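Local coordinates for hypoxanthine-guanine phosphoribosyltransferase (Thermus thermophilus, PDB 3ACD), which probably catalyses the salvage of hypoxanthine and guanine, joining each base to 5-phospho-alpha-D-ribose 1-diphosphate to give IMP or GMP with release of diphosphate, at residues R127-S133 with H145-I151. Residues are numbered along the deposited sequence; the frame is centred on the assembly and turned at random.
Sequences RVAALLS and HYLGFEI
Arg127 lies across His145 and reaches the phenol of Tyr146. Its CG sits over the middle of the imidazole, 3.7 Å from the ring centroid and 8° off the normal, a CH-pi contact. CG stands anti to the carbonyl carbon (chi1 -79°), and from there the chain runs extended to NE, carrying the guanidinium past the ring to Tyr146. There NH1 donates to Tyr146 OH at 2.9 Å, with the oxygen in the guanidinium plane, while the tyrosine ring is turned 48° from that plane. The same hydroxyl bonds to Asp33, whose carboxylate forms a long, weak ion pair with Arg127. With an alanine here, the imidazole would probably lose the CG contact over its centre, and Tyr146 OH its guanidinium donor, though Asp33 would remain. The imidazole is also held by the backbone: Val128 N donates to His145 ND1 at 3.0 Å, from a position tilted out of the ring plane.

Beyond this end the segments pair as adjacent parallel strands in the central sheet of the type I phosphoribosyltransferase fold, with helix 16-33 packed on Tyr146 and Phe149. Ala130 N donates to Tyr146 O. Both chains then turn a corner together, at Leu131 and Gly148, where consecutive carbonyls, Ala130 O and Leu131 O, accept from consecutive amides, Gly148 N and Phe149 N. Past the corner Leu132 CD2 rests against Phe149 CB (3.8 Å), while Leu147 CD1 meets Ser133 CB at 3.7 Å. Ile151 N makes a nearly straight bond to Ser133 O, and the Ile151 side chain touches Lys134 and Val156, both of the IMP pocket.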
ATOM      1  N   ARG A 127      16.519   9.536  -5.117  1.00 15.01           N
ATOM      2  CA  ARG A 127      15.649  10.690  -5.265  1.00 14.97           C
ATOM      3  C   ARG A 127      14.474  10.463  -4.330  1.00 15.53           C
ATOM      4  O   ARG A 127      14.213   9.334  -3.917  1.00 15.08           O
ATOM      5  CB  ARG A 127      15.179  10.864  -6.711  1.00 14.84           C
ATOM      6  CG  ARG A 127      16.247  11.513  -7.585  1.00 15.26           C
ATOM      7  CD  ARG A 127      15.714  11.965  -8.935  1.00 18.42           C
ATOM      8  NE  ARG A 127      16.761  12.644  -9.693  1.00 20.18           N
ATOM      9  CZ  ARG A 127      16.604  13.153 -10.910  1.00 21.19           C
ATOM     10  NH1 ARG A 127      15.431  13.065 -11.525  1.00 19.96           N
ATOM     11  NH2 ARG A 127      17.624  13.750 -11.514  1.00 19.87           N
ATOM     12  N   VAL A 128      13.771  11.535  -3.992  1.00 13.29           N
ATOM     13  CA  VAL A 128      12.654  11.437  -3.066  1.00 14.64           C
ATOM     14  C   VAL A 128      11.320  11.887  -3.645  1.00 14.76           C
ATOM     15  O   VAL A 128      11.231  12.924  -4.303  1.00 14.37           O
ATOM     16  CB  VAL A 128      12.938  12.280  -1.794  1.00 14.10           C
ATOM     17  CG1 VAL A 128      11.737  12.260  -0.860  1.00 14.79           C
ATOM     18  CG2 VAL A 128      14.172  11.746  -1.086  1.00 16.09           C
ATOM     19  N   ALA A 129      10.289  11.087  -3.399  1.00 14.10           N
ATOM     20  CA  ALA A 129       8.935  11.412  -3.828  1.00 14.73           C
ATOM     21  C   ALA A 129       8.136  11.509  -2.533  1.00 14.01           C
ATOM     22  O   ALA A 129       8.181  10.600  -1.707  1.00 15.31           O
ATOM     23  CB  ALA A 129       8.371  10.311  -4.716  1.00 15.29           C
ATOM     24  N   ALA A 130       7.427  12.619  -2.350  1.00 13.18           N
ATOM     25  CA  ALA A 130       6.629  12.832  -1.151  1.00 13.13           C
ATOM     26  C   ALA A 130       5.309  13.475  -1.545  1.00 13.21           C
ATOM     27  O   ALA A 130       5.283  14.383  -2.369  1.00 13.37           O
ATOM     28  CB  ALA A 130       7.378  13.738  -0.174  1.00 13.22           C
ATOM     29  N   LEU A 131       4.211  13.006  -0.965  1.00 11.44           N
ATOM     30  CA  LEU A 131       2.915  13.583  -1.303  1.00 12.98           C
ATOM     31  C   LEU A 131       2.804  15.019  -0.799  1.00 12.83           C
ATOM     32  O   LEU A 131       2.345  15.897  -1.527  1.00 12.40           O
ATOM     33  CB  LEU A 131       1.775  12.757  -0.705  1.00 13.56           C
ATOM     34  CG  LEU A 131       0.373  13.275  -1.051  1.00 14.10           C
ATOM     35  CD1 LEU A 131       0.114  13.123  -2.555  1.00 14.76           C
ATOM     36  CD2 LEU A 131      -0.662  12.505  -0.257  1.00 18.56           C
ATOM     37  N   LEU A 132       3.246  15.255   0.434  1.00 12.42           N
ATOM     38  CA  LEU A 132       3.150  16.580   1.040  1.00 13.04           C
ATOM     39  C   LEU A 132       4.428  17.047   1.724  1.00 14.84           C
ATOM     40  O   LEU A 132       5.321  16.253   2.019  1.00 14.25           O
ATOM     41  CB  LEU A 132       2.032  16.586   2.084  1.00 14.57           C
ATOM     42  CG  LEU A 132       0.643  16.088   1.673  1.00 16.57           C
ATOM     43  CD1 LEU A 132      -0.192  15.842   2.923  1.00 14.58           C
ATOM     44  CD2 LEU A 132      -0.024  17.102   0.759  1.00 17.26           C
ATOM     45  N   SER A 133       4.496  18.348   1.986  1.00 13.48           N
ATOM     46  CA  SER A 133       5.636  18.938   2.671  1.00 13.66           C
ATOM     47  C   SER A 133       5.200  20.219   3.372  1.00 15.16           C
ATOM     48  O   SER A 133       4.489  21.042   2.788  1.00 14.91           O
ATOM     49  CB  SER A 133       6.765  19.257   1.689  1.00 13.75           C
ATOM     50  OG  SER A 133       7.864  19.846   2.375  1.00 14.08           O
ATOM     51  N   HIS A 145      12.443  15.591  -4.749  1.00 15.09           N
ATOM     52  CA  HIS A 145      12.470  15.770  -6.193  1.00 17.44           C
ATOM     53  C   HIS A 145      11.094  15.702  -6.829  1.00 17.28           C
ATOM     54  O   HIS A 145      10.849  16.317  -7.868  1.00 17.54           O
ATOM     55  CB  HIS A 145      13.387  14.717  -6.813  1.00 17.45           C
ATOM     56  CG  HIS A 145      14.742  14.664  -6.180  1.00 18.49           C
ATOM     57  ND1 HIS A 145      14.964  14.093  -4.946  1.00 19.24           N
ATOM     58  CD2 HIS A 145      15.934  15.169  -6.584  1.00 19.80           C
ATOM     59  CE1 HIS A 145      16.234  14.248  -4.614  1.00 20.10           C
ATOM     60  NE2 HIS A 145      16.843  14.899  -5.589  1.00 18.70           N
ATOM     61  N   TYR A 146      10.198  14.948  -6.203  1.00 15.58           N
ATOM     62  CA  TYR A 146       8.840  14.790  -6.703  1.00 15.90           C
ATOM     63  C   TYR A 146       7.872  15.056  -5.557  1.00 16.41           C
ATOM     64  O   TYR A 146       7.563  14.169  -4.759  1.00 15.96           O
ATOM     65  CB  TYR A 146       8.666  13.375  -7.251  1.00 17.24           C
ATOM     66  CG  TYR A 146       9.699  13.038  -8.295  1.00 17.21           C
ATOM     67  CD1 TYR A 146       9.639  13.600  -9.573  1.00 16.91           C
ATOM     68  CD2 TYR A 146      10.771  12.200  -7.994  1.00 16.34           C
ATOM     69  CE1 TYR A 146      10.625  13.333 -10.522  1.00 17.61           C
ATOM     70  CE2 TYR A 146      11.759  11.929  -8.932  1.00 15.77           C
ATOM     71  CZ  TYR A 146      11.681  12.498 -10.193  1.00 16.61           C
ATOM     72  OH  TYR A 146      12.660  12.228 -11.115  1.00 16.87           O
ATOM     73  N   LEU A 147       7.399  16.293  -5.485  1.00 15.90           N
ATOM     74  CA  LEU A 147       6.489  16.706  -4.429  1.00 15.97           C
ATOM     75  C   LEU A 147       5.065  16.877  -4.922  1.00 14.89           C
ATOM     76  O   LEU A 147       4.822  17.516  -5.944  1.00 14.67           O
ATOM     77  CB  LEU A 147       6.969  18.023  -3.816  1.00 14.30           C
ATOM     78  CG  LEU A 147       6.058  18.628  -2.746  1.00 15.28           C
ATOM     79  CD1 LEU A 147       5.964  17.681  -1.555  1.00 12.44           C
ATOM     80  CD2 LEU A 147       6.603  19.990  -2.318  1.00 15.89           C
ATOM     81  N   GLY A 148       4.120  16.305  -4.188  1.00 13.68           N
ATOM     82  CA  GLY A 148       2.732  16.440  -4.576  1.00 15.20           C
ATOM     83  C   GLY A 148       2.248  17.851  -4.298  1.00 15.03           C
ATOM     84  O   GLY A 148       1.911  18.598  -5.221  1.00 13.59           O
ATOM     85  N   PHE A 149       2.238  18.227  -3.024  1.00 15.24           N
ATOM     86  CA  PHE A 149       1.754  19.547  -2.625  1.00 15.90           C
ATOM     87  C   PHE A 149       2.536  20.156  -1.467  1.00 15.63           C
ATOM     88  O   PHE A 149       2.866  19.468  -0.497  1.00 15.05           O
ATOM     89  CB  PHE A 149       0.290  19.448  -2.178  1.00 15.83           C
ATOM     90  CG  PHE A 149      -0.621  18.807  -3.182  1.00 17.20           C
ATOM     91  CD1 PHE A 149      -1.264  19.572  -4.152  1.00 19.23           C
ATOM     92  CD2 PHE A 149      -0.854  17.434  -3.147  1.00 17.43           C
ATOM     93  CE1 PHE A 149      -2.130  18.976  -5.074  1.00 20.33           C
ATOM     94  CE2 PHE A 149      -1.715  16.830  -4.062  1.00 17.45           C
ATOM     95  CZ  PHE A 149      -2.354  17.602  -5.026  1.00 18.46           C
ATOM     96  N   GLU A 150       2.824  21.450  -1.559  1.00 14.52           N
ATOM     97  CA  GLU A 150       3.490  22.134  -0.460  1.00 14.74           C
ATOM     98  C   GLU A 150       2.337  22.753   0.324  1.00 16.33           C
ATOM     99  O   GLU A 150       1.478  23.418  -0.257  1.00 17.39           O
ATOM    100  CB  GLU A 150       4.426  23.228  -0.966  1.00 13.91           C
ATOM    101  CG  GLU A 150       5.052  24.034   0.157  1.00 14.67           C
ATOM    102  CD  GLU A 150       6.000  25.093  -0.350  1.00 14.47           C
ATOM    103  OE1 GLU A 150       7.148  24.748  -0.703  1.00 16.04           O
ATOM    104  OE2 GLU A 150       5.587  26.269  -0.410  1.00 16.27           O
ATOM    105  N   ILE A 151       2.307  22.533   1.632  1.00 14.74           N
ATOM    106  CA  ILE A 151       1.216  23.063   2.445  1.00 16.42           C
ATOM    107  C   ILE A 151       1.665  23.852   3.666  1.00 18.20           C
ATOM    108  O   ILE A 151       2.827  23.799   4.070  1.00 17.25           O
ATOM    109  CB  ILE A 151       0.288  21.926   2.939  1.00 16.27           C
ATOM    110  CG1 ILE A 151       1.071  20.978   3.855  1.00 18.79           C
ATOM    111  CG2 ILE A 151      -0.273  21.158   1.749  1.00 18.04           C
ATOM    112  CD1 ILE A 151       0.216  19.929   4.555  1.00 18.46           C
TER